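Local coordinates for orotate phosphoribosyltransferase (Aeropyrum pernix, PDB 2YZK), which probably catalyses the magnesium-dependent transfer of a ribosyl phosphate group from 5-phosphoribose 1-diphosphate to orotate, forming orotidine monophosphate in pyrimidine biosynthesis, at residues L49-Q54 with R159-A164; P71-L76 with K82-V87; G107-V112 with E127-N132; S121-I126 with G150-R155. All coordinates share one frame; numbering follows the deposited sequence.

Contact 1 (L49-Q54 with R159-A164); sequences LEVGGQ and RLVSVA
Val-51, on helix 38-58, points at the corner the chain turns at Val-163, and it meets Val-161 and Val-163 there with different parts of its side chain. The flank of the side chain comes first: Val-51 CB lies 4.0 Å from CG1 of Val-161. That same methyl, CG1 of Val-161, also rests 3.8 Å from Val-51 O, so one strand residue packs against both side chain and backbone of the helix. Farther along, Val-51 and Val-163 cross at about a right angle, with their CG2 methyls 3.8 Å apart. The remaining methyl, Val-51 CG1, stands anti to its own carbonyl carbon (chi1 -60°) and thereby reaches toward the backbone of Ser-162, 4.1 Å from Ser-162 O. Leu-140 of strand 135-141 also touches Val-51, and Leu-47 and Leu-48 touch Val-163.

The other end is looser and faces solvent. Arg-159 is exposed, and its side chain comes no nearer to residues 49-54 than 5.1 Å. Its guanidinium is nevertheless placed: Val-161 CG2 sits over the centre of one face, 3.6 Å above the plane, and NH2 forms a salt bridge with Asp-55 farther along the helix. Apolar packing of the valines thus gives way to charge pairing on the solvent side. No hydrogen bond crosses between the two segments. A helix laid over the last strand of a parallel five-stranded sheet in this way belongs to the Rossmann-like core of type I phosphoribosyltransferases.

Contact 2 (P71-L76 with K82-V87); sequences PWAAML and KPLGYV
Leu-84 spreads its two methyls over one turn of helix 70-80, each branch overlapping a different alanine. CD1 of Leu-84 lies against the backbone as well as the side chain of Ala-73, 3.7 Å from its C and 3.8 Å from its CB. The second branch goes to the next residue, with Leu-84 CD2 3.8 Å from CB of Ala-74. This fork straddles the helix surface because CG is anti to the backbone N of Leu-84 (chi1 169°), which carries the branch point out from the strand toward the helix. Small residues on the helix side let the chains come close: CA of Ala-74 and CA of Leu-84 are 6.3 Å apart. With the leucine cut back to an alanine, a gap would probably open between strand and helix, and the methyls of Ala-73 and Ala-74 would lose their covering branches.

Ala-77, one turn on from Ala-73, also touches Leu-84, and Val-62 of strand 61-65 packs on Ala-73. The contact therefore closes the beta-alpha-beta crossover made by strand 61-65, helix 70-80 and strand 84-87. The second subunit lies close by: Tyr-41 OH of that subunit is hydrogen-bonded to Lys-82 O, and Leu-70 of that subunit packs on Pro-71.

No hydrogen bond joins the two segments. The helix uses its backbone polar groups internally, as in the 2.9 Å bond from Met-75 N to Pro-71 O, so the buried interface rests on methyl-to-methyl and methyl-to-backbone fit, which depends on shape.

Contact 3 (G107-V112 with E127-N132); sequences GRVVVV and EVLRSN
Leu-129 leans from helix 120-131 onto Val-109 and Val-111 of strand 108-113, inside the beta-alpha-beta unit that runs from this strand through the helix to strand 135-141. Its CB is still clear of the strand, 5.1 Å from Val-109 CG2. Leu-129 CG, anti to the carbonyl carbon (chi1 -72°), lies 4.7 Å from Val-109 CG2 and 4.8 Å from Val-111 CG1, and that torsion sends CD1 toward both valines. Leu-129 CD1 lies 4.0 Å from Val-109 CG2 and 3.3 Å from Val-111 CG1. The latter distance is shorter than usual van der Waals contact and marks a tight spot where the two side chains slide past each other in opposite directions. Leu-129 CD2 keeps 4.4 Å from Val-109 CG2. Ile-63, Val-100 and Tyr-134 also touch Leu-129, burying it between helix and sheet.

Both valines bring up a methyl on the same face of the strand, while Val-110 between them points away. The helix finishes with side chains folded back on its own carbonyls: Asn-132 ND2 donates to Val-128 O, and Glu-127 O takes Ser-131 N and Ser-131 OG from opposite faces of its plane, the hydroxyl at 2.9 Å.

Contact 4 (S121-I126 with G150-R155); sequences SIAKSI and GELLAR
Leu-153 is the main bump of this helix pair, filling the hollow beside Ile-122 and Ala-123 on the neighbouring helix. Its CD2 enters this hollow, 3.9 Å from CG2 of Ile-122 on one wall and 4.0 Å from the backbone N of Ala-123 at the floor. CD1 of Leu-153 stays on the Ile-122 side, 4.0 Å from the same CG2, so both leucine methyls grip one isoleucine methyl. The two side chains cross at about a right angle. Leu-153 carries its CG anti to the carbonyl carbon (chi1 -70°), and this brings a side chain that leaves the backbone obliquely across to the other helix.

Ala-123 supplies the complementary bump. Its CB fits between the two leucines, 3.8 Å from Leu-152 CD2 and 4.3 Å from Leu-153 CD2. The segment axes are 10.1 Å apart and run nearly parallel, at 21°, a distance bridged by the long leucine side chains, while the short Ala-123 methyl gives them a shallow place to rest. Ile-122 also faces the sheet, packing on Ala-139 and Val-141 of strand 135-141, and Val-158 touches both Leu-153 and Ile-126.

Ser-121, predicted to help bind 5-phosphoribose 1-diphosphate shared between the dimer partners, begins 121-126, and its O accepts from Ser-125 OG within the helix. No polar group of either segment bonds across. What joins these helices is therefore apolar packing, chiefly of aliphatic side chains, with alignment set by the fit of methyls into hollows.

In the fold
Contacts 1 and 2 use the two outermost strands of the parallel sheet, yet only contact 1 lies at the surface; contacts 2, 3 and 4 are buried. Helices 38-58 and 70-80 cover one face of that sheet and meet where Leu-49 packs on Leu-76, tying contact 1 to contact 2. The opposite face carries contacts 3 and 4, which share helix 120-131: Val-111 of contact 3 packs on Ile-122 and Ile-126 of contact 4. Strand 159-162 reaches both faces, for Leu-160 touches Leu-153 of contact 4. All four are apolar across their segments; charge enters beside contact 1, while contact 2 adds bonds to the second subunit.

Contact 1 (L49-Q54 with R159-A164)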
loop_
_atom_site.group_PDB
_atom_site.type_symbol
_atom_site.label_atom_id
_atom_site.label_comp_id
_atom_site.label_asym_id
_atom_site.label_seq_id
_atom_site.Cartn_x
_atom_site.Cartn_y
_atom_site.Cartn_z
ATOM N N LEU A 49 8.537 -5.551 -13.398
ATOM C CA LEU A 49 9.837 -6.145 -13.111
ATOM C C LEU A 49 10.687 -6.089 -14.366
ATOM O O LEU A 49 11.875 -5.780 -14.317
ATOM C CB LEU A 49 9.662 -7.596 -12.641
ATOM C CG LEU A 49 9.110 -7.705 -11.215
ATOM C CD1 LEU A 49 8.647 -9.117 -10.909
ATOM C CD2 LEU A 49 10.199 -7.258 -10.239
ATOM N N GLU A 50 10.053 -6.366 -15.499
ATOM C CA GLU A 50 10.726 -6.344 -16.789
ATOM C C GLU A 50 11.281 -4.962 -17.144
ATOM O O GLU A 50 12.455 -4.834 -17.488
ATOM C CB GLU A 50 9.755 -6.808 -17.873
ATOM C CG GLU A 50 10.287 -6.723 -19.286
ATOM C CD GLU A 50 9.311 -7.308 -20.288
ATOM O OE1 GLU A 50 9.065 -8.531 -20.229
ATOM O OE2 GLU A 50 8.784 -6.545 -21.126
ATOM N N VAL A 51 10.444 -3.932 -17.069
ATOM C CA VAL A 51 10.898 -2.585 -17.407
ATOM C C VAL A 51 11.808 -2.005 -16.331
ATOM O O VAL A 51 12.683 -1.187 -16.629
ATOM C CB VAL A 51 9.706 -1.621 -17.655
ATOM C CG1 VAL A 51 8.859 -2.127 -18.814
ATOM C CG2 VAL A 51 8.872 -1.495 -16.412
ATOM N N GLY A 52 11.603 -2.431 -15.087
ATOM C CA GLY A 52 12.433 -1.957 -13.993
ATOM C C GLY A 52 13.862 -2.409 -14.228
ATOM O O GLY A 52 14.818 -1.771 -13.790
ATOM N N GLY A 53 13.995 -3.532 -14.923
ATOM C CA GLY A 53 15.306 -4.070 -15.244
ATOM C C GLY A 53 16.286 -4.217 -14.095
ATOM O O GLY A 53 15.909 -4.534 -12.968
ATOM N N GLN A 54 17.561 -3.989 -14.390
ATOM C CA GLN A 54 18.604 -4.120 -13.384
ATOM C C GLN A 54 18.566 -3.050 -12.298
ATOM O O GLN A 54 18.993 -3.302 -11.174
ATOM C CB GLN A 54 19.977 -4.141 -14.059
ATOM C CG GLN A 54 20.155 -5.328 -14.990
ATOM C CD GLN A 54 19.819 -6.643 -14.318
ATOM O OE1 GLN A 54 18.883 -7.337 -14.719
ATOM N NE2 GLN A 54 20.577 -6.991 -13.284
ATOM N N ARG A 159 15.284 9.394 -14.199
ATOM C CA ARG A 159 14.821 8.791 -15.444
ATOM C C ARG A 159 13.496 8.080 -15.206
ATOM O O ARG A 159 13.425 7.145 -14.408
ATOM C CB ARG A 159 15.849 7.777 -15.960
ATOM C CG ARG A 159 15.438 7.098 -17.259
ATOM C CD ARG A 159 16.300 5.881 -17.581
ATOM N NE ARG A 159 16.234 4.892 -16.509
ATOM C CZ ARG A 159 16.386 3.582 -16.680
ATOM N NH1 ARG A 159 16.615 3.089 -17.890
ATOM N NH2 ARG A 159 16.308 2.764 -15.637
ATOM N N LEU A 160 12.449 8.527 -15.892
ATOM C CA LEU A 160 11.136 7.912 -15.755
ATOM C C LEU A 160 11.020 6.765 -16.748
ATOM O O LEU A 160 11.343 6.922 -17.926
ATOM C CB LEU A 160 10.026 8.933 -16.041
ATOM C CG LEU A 160 8.585 8.398 -16.051
ATOM C CD1 LEU A 160 8.172 8.010 -14.637
ATOM C CD2 LEU A 160 7.636 9.460 -16.600
ATOM N N VAL A 161 10.579 5.609 -16.265
ATOM C CA VAL A 161 10.376 4.443 -17.116
ATOM C C VAL A 161 8.939 3.976 -16.889
ATOM O O VAL A 161 8.458 3.964 -15.755
ATOM C CB VAL A 161 11.348 3.298 -16.756
ATOM C CG1 VAL A 161 11.081 2.101 -17.652
ATOM C CG2 VAL A 161 12.793 3.771 -16.918
ATOM N N SER A 162 8.249 3.601 -17.961
ATOM C CA SER A 162 6.867 3.157 -17.834
ATOM C C SER A 162 6.600 1.881 -18.612
ATOM O O SER A 162 7.259 1.607 -19.613
ATOM C CB SER A 162 5.921 4.251 -18.339
ATOM O OG SER A 162 6.139 4.514 -19.716
ATOM N N VAL A 163 5.638 1.097 -18.140
ATOM C CA VAL A 163 5.273 -0.132 -18.828
ATOM C C VAL A 163 4.590 0.269 -20.130
ATOM O O VAL A 163 4.835 -0.324 -21.186
ATOM C CB VAL A 163 4.313 -0.995 -17.977
ATOM C CG1 VAL A 163 3.798 -2.168 -18.797
ATOM C CG2 VAL A 163 5.050 -1.514 -16.747
ATOM N N ALA A 164 3.744 1.291 -20.058
ATOM C CA ALA A 164 3.054 1.770 -21.250
ATOM C C ALA A 164 2.666 3.238 -21.140
ATOM O O ALA A 164 2.644 3.815 -20.048
ATOM C CB ALA A 164 1.807 0.926 -21.507
#

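Contact 2 (P71-L76 with K82-V87)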
loop_
_atom_site.group_PDB
_atom_site.type_symbol
_atom_site.label_atom_id
_atom_site.label_comp_id
_atom_site.label_asym_id
_atom_site.label_seq_id
_atom_site.Cartn_x
_atom_site.Cartn_y
_atom_site.Cartn_z
ATOM N N PRO A 71 0.561 -0.326 -3.112
ATOM C CA PRO A 71 0.375 -1.775 -3.255
ATOM C C PRO A 71 1.382 -2.365 -4.233
ATOM O O PRO A 71 1.923 -3.454 -4.013
ATOM C CB PRO A 71 -1.053 -1.892 -3.773
ATOM C CG PRO A 71 -1.724 -0.684 -3.179
ATOM C CD PRO A 71 -0.692 0.392 -3.397
ATOM N N TRP A 72 1.634 -1.636 -5.316
ATOM C CA TRP A 72 2.577 -2.085 -6.327
ATOM C C TRP A 72 3.989 -2.202 -5.771
ATOM O O TRP A 72 4.672 -3.197 -6.012
ATOM C CB TRP A 72 2.558 -1.132 -7.520
ATOM C CG TRP A 72 1.211 -1.051 -8.142
ATOM C CD1 TRP A 72 0.333 -0.014 -8.056
ATOM C CD2 TRP A 72 0.549 -2.081 -8.887
ATOM N NE1 TRP A 72 -0.842 -0.330 -8.698
ATOM C CE2 TRP A 72 -0.737 -1.595 -9.215
ATOM C CE3 TRP A 72 0.915 -3.368 -9.305
ATOM C CZ2 TRP A 72 -1.663 -2.350 -9.944
ATOM C CZ3 TRP A 72 -0.009 -4.125 -10.033
ATOM C CH2 TRP A 72 -1.284 -3.608 -10.342
ATOM N N ALA A 73 4.418 -1.190 -5.022
ATOM C CA ALA A 73 5.750 -1.194 -4.430
ATOM C C ALA A 73 5.880 -2.341 -3.435
ATOM O O ALA A 73 6.894 -3.041 -3.409
ATOM C CB ALA A 73 6.020 0.132 -3.728
ATOM N N ALA A 74 4.849 -2.534 -2.617
ATOM C CA ALA A 74 4.873 -3.602 -1.620
ATOM C C ALA A 74 4.959 -4.975 -2.281
ATOM O O ALA A 74 5.708 -5.837 -1.830
ATOM C CB ALA A 74 3.631 -3.522 -0.728
HETATM N N MSE A 75 4.188 -5.177 -3.346
HETATM C CA MSE A 75 4.200 -6.454 -4.042
HETATM C C MSE A 75 5.536 -6.701 -4.737
HETATM O O MSE A 75 6.017 -7.826 -4.759
HETATM C CB MSE A 75 3.032 -6.521 -5.032
HETATM C CG MSE A 75 1.678 -6.435 -4.333
HETATM SE SE MSE A 75 0.269 -6.314 -5.456
HETATM C CE MSE A 75 0.207 -8.025 -5.991
ATOM N N LEU A 76 6.129 -5.650 -5.297
ATOM C CA LEU A 76 7.432 -5.773 -5.950
ATOM C C LEU A 76 8.515 -6.091 -4.923
ATOM O O LEU A 76 9.401 -6.911 -5.171
ATOM C CB LEU A 76 7.799 -4.480 -6.680
ATOM C CG LEU A 76 7.015 -4.171 -7.953
ATOM C CD1 LEU A 76 7.345 -2.755 -8.421
ATOM C CD2 LEU A 76 7.356 -5.202 -9.035
ATOM N N LYS A 82 13.059 -7.707 -1.073
ATOM C CA LYS A 82 13.757 -6.464 -0.764
ATOM C C LYS A 82 13.001 -5.592 0.226
ATOM O O LYS A 82 11.797 -5.744 0.412
ATOM C CB LYS A 82 13.967 -5.647 -2.039
ATOM C CG LYS A 82 15.000 -6.203 -2.987
ATOM C CD LYS A 82 15.055 -5.365 -4.256
ATOM C CE LYS A 82 16.127 -5.864 -5.214
ATOM N NZ LYS A 82 17.489 -5.737 -4.643
ATOM N N PRO A 83 13.720 -4.667 0.884
ATOM C CA PRO A 83 13.141 -3.740 1.857
ATOM C C PRO A 83 12.131 -2.840 1.145
ATOM O O PRO A 83 12.274 -2.551 -0.047
ATOM C CB PRO A 83 14.350 -2.938 2.332
ATOM C CG PRO A 83 15.476 -3.891 2.190
ATOM C CD PRO A 83 15.191 -4.571 0.878
ATOM N N LEU A 84 11.105 -2.410 1.874
ATOM C CA LEU A 84 10.100 -1.524 1.315
ATOM C C LEU A 84 10.082 -0.224 2.102
ATOM O O LEU A 84 10.353 -0.198 3.302
ATOM C CB LEU A 84 8.702 -2.160 1.380
ATOM C CG LEU A 84 7.541 -1.210 1.058
ATOM C CD1 LEU A 84 7.548 -0.859 -0.438
ATOM C CD2 LEU A 84 6.214 -1.865 1.450
ATOM N N GLY A 85 9.776 0.858 1.404
ATOM C CA GLY A 85 9.664 2.152 2.042
ATOM C C GLY A 85 8.634 2.902 1.226
ATOM O O GLY A 85 8.273 2.463 0.130
ATOM N N TYR A 86 8.130 4.010 1.751
ATOM C CA TYR A 86 7.165 4.798 1.001
ATOM C C TYR A 86 7.031 6.195 1.548
ATOM O O TYR A 86 7.332 6.463 2.718
ATOM C CB TYR A 86 5.794 4.102 0.938
ATOM C CG TYR A 86 5.072 3.896 2.252
ATOM C CD1 TYR A 86 4.182 4.852 2.740
ATOM C CD2 TYR A 86 5.212 2.703 2.964
ATOM C CE1 TYR A 86 3.438 4.619 3.898
ATOM C CE2 TYR A 86 4.477 2.463 4.123
ATOM C CZ TYR A 86 3.590 3.423 4.582
ATOM O OH TYR A 86 2.834 3.173 5.704
ATOM N N VAL A 87 6.601 7.094 0.675
ATOM C CA VAL A 87 6.426 8.486 1.038
ATOM C C VAL A 87 5.004 8.897 0.716
ATOM O O VAL A 87 4.513 8.646 -0.383
ATOM C CB VAL A 87 7.416 9.374 0.256
ATOM C CG1 VAL A 87 7.159 10.849 0.558
ATOM C CG2 VAL A 87 8.832 9.001 0.630
#

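Contact 3 (G107-V112 with E127-N132)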
loop_
_atom_site.group_PDB
_atom_site.type_symbol
_atom_site.label_atom_id
_atom_site.label_comp_id
_atom_site.label_asym_id
_atom_site.label_seq_id
_atom_site.Cartn_x
_atom_site.Cartn_y
_atom_site.Cartn_z
ATOM N N GLY A 107 20.685 3.758 0.914
ATOM C CA GLY A 107 21.259 3.154 -0.271
ATOM C C GLY A 107 20.519 3.624 -1.504
ATOM O O GLY A 107 19.735 4.571 -1.443
ATOM N N ARG A 108 20.759 2.962 -2.627
ATOM C CA ARG A 108 20.108 3.329 -3.873
ATOM C C ARG A 108 18.736 2.669 -3.965
ATOM O O ARG A 108 18.604 1.466 -3.750
ATOM C CB ARG A 108 20.974 2.907 -5.065
ATOM C CG ARG A 108 20.443 3.383 -6.412
ATOM C CD ARG A 108 21.290 2.865 -7.567
ATOM N NE ARG A 108 20.763 3.303 -8.858
ATOM C CZ ARG A 108 20.850 4.547 -9.321
ATOM N NH1 ARG A 108 21.452 5.488 -8.602
ATOM N NH2 ARG A 108 20.328 4.854 -10.502
ATOM N N VAL A 109 17.718 3.459 -4.281
ATOM C CA VAL A 109 16.365 2.929 -4.386
ATOM C C VAL A 109 15.698 3.300 -5.704
ATOM O O VAL A 109 16.192 4.143 -6.452
ATOM C CB VAL A 109 15.473 3.466 -3.244
ATOM C CG1 VAL A 109 16.136 3.224 -1.906
ATOM C CG2 VAL A 109 15.197 4.952 -3.453
ATOM N N VAL A 110 14.572 2.654 -5.978
ATOM C CA VAL A 110 13.782 2.939 -7.166
ATOM C C VAL A 110 12.400 3.306 -6.641
ATOM O O VAL A 110 11.856 2.603 -5.787
ATOM C CB VAL A 110 13.653 1.711 -8.091
ATOM C CG1 VAL A 110 12.644 1.989 -9.198
ATOM C CG2 VAL A 110 15.008 1.376 -8.700
ATOM N N VAL A 111 11.843 4.415 -7.121
ATOM C CA VAL A 111 10.514 4.826 -6.683
ATOM C C VAL A 111 9.479 4.270 -7.648
ATOM O O VAL A 111 9.728 4.172 -8.851
ATOM C CB VAL A 111 10.371 6.357 -6.618
ATOM C CG1 VAL A 111 11.254 6.903 -5.523
ATOM C CG2 VAL A 111 10.740 6.978 -7.944
ATOM N N VAL A 112 8.319 3.908 -7.106
ATOM C CA VAL A 112 7.247 3.322 -7.900
ATOM C C VAL A 112 5.902 4.013 -7.692
ATOM O O VAL A 112 5.497 4.290 -6.558
ATOM C CB VAL A 112 7.077 1.822 -7.541
ATOM C CG1 VAL A 112 5.922 1.213 -8.328
ATOM C CG2 VAL A 112 8.370 1.074 -7.813
ATOM N N GLU A 127 12.592 14.205 -3.552
ATOM C CA GLU A 127 13.208 15.189 -2.669
ATOM C C GLU A 127 13.299 14.673 -1.233
ATOM O O GLU A 127 14.314 14.863 -0.562
ATOM C CB GLU A 127 12.443 16.515 -2.729
ATOM C CG GLU A 127 12.534 17.189 -4.095
ATOM C CD GLU A 127 11.881 18.558 -4.136
ATOM O OE1 GLU A 127 10.689 18.663 -3.768
ATOM O OE2 GLU A 127 12.556 19.532 -4.543
ATOM N N VAL A 128 12.247 14.007 -0.765
ATOM C CA VAL A 128 12.244 13.454 0.585
ATOM C C VAL A 128 13.320 12.373 0.704
ATOM O O VAL A 128 14.071 12.332 1.676
ATOM C CB VAL A 128 10.863 12.852 0.929
ATOM C CG1 VAL A 128 10.908 12.154 2.278
ATOM C CG2 VAL A 128 9.821 13.957 0.952
ATOM N N LEU A 129 13.402 11.500 -0.292
ATOM C CA LEU A 129 14.408 10.446 -0.272
ATOM C C LEU A 129 15.834 10.999 -0.254
ATOM O O LEU A 129 16.656 10.575 0.560
ATOM C CB LEU A 129 14.228 9.540 -1.489
ATOM C CG LEU A 129 13.008 8.627 -1.432
ATOM C CD1 LEU A 129 12.715 8.076 -2.815
ATOM C CD2 LEU A 129 13.275 7.501 -0.445
ATOM N N ARG A 130 16.121 11.946 -1.145
ATOM C CA ARG A 130 17.462 12.518 -1.234
ATOM C C ARG A 130 17.878 13.273 0.021
ATOM O O ARG A 130 19.062 13.296 0.378
ATOM C CB ARG A 130 17.568 13.431 -2.459
ATOM C CG ARG A 130 17.582 12.650 -3.759
ATOM C CD ARG A 130 17.779 13.531 -4.969
ATOM N NE ARG A 130 17.896 12.729 -6.182
ATOM C CZ ARG A 130 17.769 13.205 -7.415
ATOM N NH1 ARG A 130 17.517 14.493 -7.614
ATOM N NH2 ARG A 130 17.883 12.384 -8.450
ATOM N N SER A 131 16.905 13.880 0.691
ATOM C CA SER A 131 17.171 14.630 1.910
ATOM C C SER A 131 17.355 13.710 3.112
ATOM O O SER A 131 17.870 14.129 4.151
ATOM C CB SER A 131 16.025 15.607 2.194
ATOM O OG SER A 131 15.937 16.591 1.179
ATOM N N ASN A 132 16.941 12.456 2.972
ATOM C CA ASN A 132 17.064 11.509 4.069
ATOM C C ASN A 132 18.149 10.455 3.882
ATOM O O ASN A 132 18.097 9.388 4.492
ATOM C CB ASN A 132 15.708 10.847 4.342
ATOM C CG ASN A 132 14.755 11.767 5.090
ATOM O OD1 ASN A 132 14.903 11.987 6.291
ATOM N ND2 ASN A 132 13.781 12.321 4.378
#

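Contact 4 (S121-I126 with G150-R155)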
loop_
_atom_site.group_PDB
_atom_site.type_symbol
_atom_site.label_atom_id
_atom_site.label_comp_id
_atom_site.label_asym_id
_atom_site.label_seq_id
_atom_site.Cartn_x
_atom_site.Cartn_y
_atom_site.Cartn_z
ATOM N N SER A 121 4.225 14.642 -8.097
ATOM C CA SER A 121 4.046 13.772 -6.941
ATOM C C SER A 121 5.289 12.902 -6.774
ATOM O O SER A 121 5.730 12.633 -5.656
ATOM C CB SER A 121 2.803 12.888 -7.110
ATOM O OG SER A 121 2.903 12.063 -8.258
ATOM N N ILE A 122 5.854 12.469 -7.896
ATOM C CA ILE A 122 7.053 11.645 -7.865
ATOM C C ILE A 122 8.236 12.514 -7.448
ATOM O O ILE A 122 9.068 12.097 -6.646
ATOM C CB ILE A 122 7.314 11.016 -9.251
ATOM C CG1 ILE A 122 6.144 10.088 -9.608
ATOM C CG2 ILE A 122 8.632 10.244 -9.244
ATOM C CD1 ILE A 122 6.077 9.572 -11.040
ATOM N N ALA A 123 8.289 13.730 -7.988
ATOM C CA ALA A 123 9.362 14.669 -7.673
ATOM C C ALA A 123 9.449 14.923 -6.170
ATOM O O ALA A 123 10.547 14.975 -5.602
ATOM C CB ALA A 123 9.136 15.988 -8.415
ATOM N N LYS A 124 8.292 15.087 -5.531
ATOM C CA LYS A 124 8.243 15.328 -4.091
ATOM C C LYS A 124 8.825 14.141 -3.325
ATOM O O LYS A 124 9.565 14.321 -2.355
ATOM C CB LYS A 124 6.799 15.586 -3.636
ATOM C CG LYS A 124 6.231 16.920 -4.106
ATOM C CD LYS A 124 4.862 17.206 -3.488
ATOM C CE LYS A 124 4.412 18.632 -3.780
ATOM N NZ LYS A 124 3.196 19.035 -3.000
ATOM N N SER A 125 8.507 12.929 -3.765
ATOM C CA SER A 125 9.021 11.737 -3.097
ATOM C C SER A 125 10.536 11.667 -3.250
ATOM O O SER A 125 11.245 11.261 -2.322
ATOM C CB SER A 125 8.374 10.479 -3.685
ATOM O OG SER A 125 6.968 10.525 -3.519
ATOM N N ILE A 126 11.030 12.063 -4.422
ATOM C CA ILE A 126 12.464 12.054 -4.686
ATOM C C ILE A 126 13.176 13.028 -3.748
ATOM O O ILE A 126 14.241 12.720 -3.211
ATOM C CB ILE A 126 12.776 12.466 -6.140
ATOM C CG1 ILE A 126 12.099 11.503 -7.119
ATOM C CG2 ILE A 126 14.284 12.476 -6.361
ATOM C CD1 ILE A 126 12.736 10.117 -7.203
ATOM N N GLY A 150 8.027 12.927 -17.560
ATOM C CA GLY A 150 9.389 12.548 -17.891
ATOM C C GLY A 150 10.345 13.718 -18.003
ATOM O O GLY A 150 11.489 13.634 -17.557
ATOM N N GLU A 151 9.882 14.812 -18.603
ATOM C CA GLU A 151 10.716 15.997 -18.769
ATOM C C GLU A 151 11.020 16.656 -17.429
ATOM O O GLU A 151 12.150 17.090 -17.177
ATOM C CB GLU A 151 10.018 17.014 -19.679
ATOM C CG GLU A 151 9.877 16.599 -21.138
ATOM C CD GLU A 151 9.008 15.371 -21.336
ATOM O OE1 GLU A 151 7.989 15.226 -20.625
ATOM O OE2 GLU A 151 9.342 14.555 -22.222
ATOM N N LEU A 152 10.006 16.736 -16.570
ATOM C CA LEU A 152 10.164 17.347 -15.262
ATOM C C LEU A 152 11.163 16.557 -14.425
ATOM O O LEU A 152 12.056 17.136 -13.803
ATOM C CB LEU A 152 8.809 17.431 -14.545
ATOM C CG LEU A 152 8.776 18.090 -13.160
ATOM C CD1 LEU A 152 7.413 18.714 -12.916
ATOM C CD2 LEU A 152 9.087 17.060 -12.084
ATOM N N LEU A 153 11.024 15.236 -14.422
ATOM C CA LEU A 153 11.926 14.390 -13.651
ATOM C C LEU A 153 13.339 14.396 -14.233
ATOM O O LEU A 153 14.319 14.307 -13.497
ATOM C CB LEU A 153 11.379 12.959 -13.585
ATOM C CG LEU A 153 10.117 12.824 -12.726
ATOM C CD1 LEU A 153 9.497 11.451 -12.933
ATOM C CD2 LEU A 153 10.456 13.057 -11.259
ATOM N N ALA A 154 13.445 14.511 -15.553
ATOM C CA ALA A 154 14.748 14.528 -16.202
ATOM C C ALA A 154 15.540 15.737 -15.732
ATOM O O ALA A 154 16.766 15.680 -15.618
ATOM C CB ALA A 154 14.586 14.568 -17.719
ATOM N N ARG A 155 14.831 16.826 -15.450
ATOM C CA ARG A 155 15.473 18.054 -14.998
ATOM C C ARG A 155 16.003 17.976 -13.573
ATOM O O ARG A 155 16.724 18.869 -13.130
ATOM C CB ARG A 155 14.518 19.245 -15.141
ATOM C CG ARG A 155 14.340 19.706 -16.583
ATOM C CD ARG A 155 13.656 21.064 -16.671
ATOM N NE ARG A 155 12.230 21.010 -16.356
ATOM C CZ ARG A 155 11.319 20.399 -17.109
ATOM N NH1 ARG A 155 11.683 19.784 -18.227
ATOM N NH2 ARG A 155 10.042 20.411 -16.749
#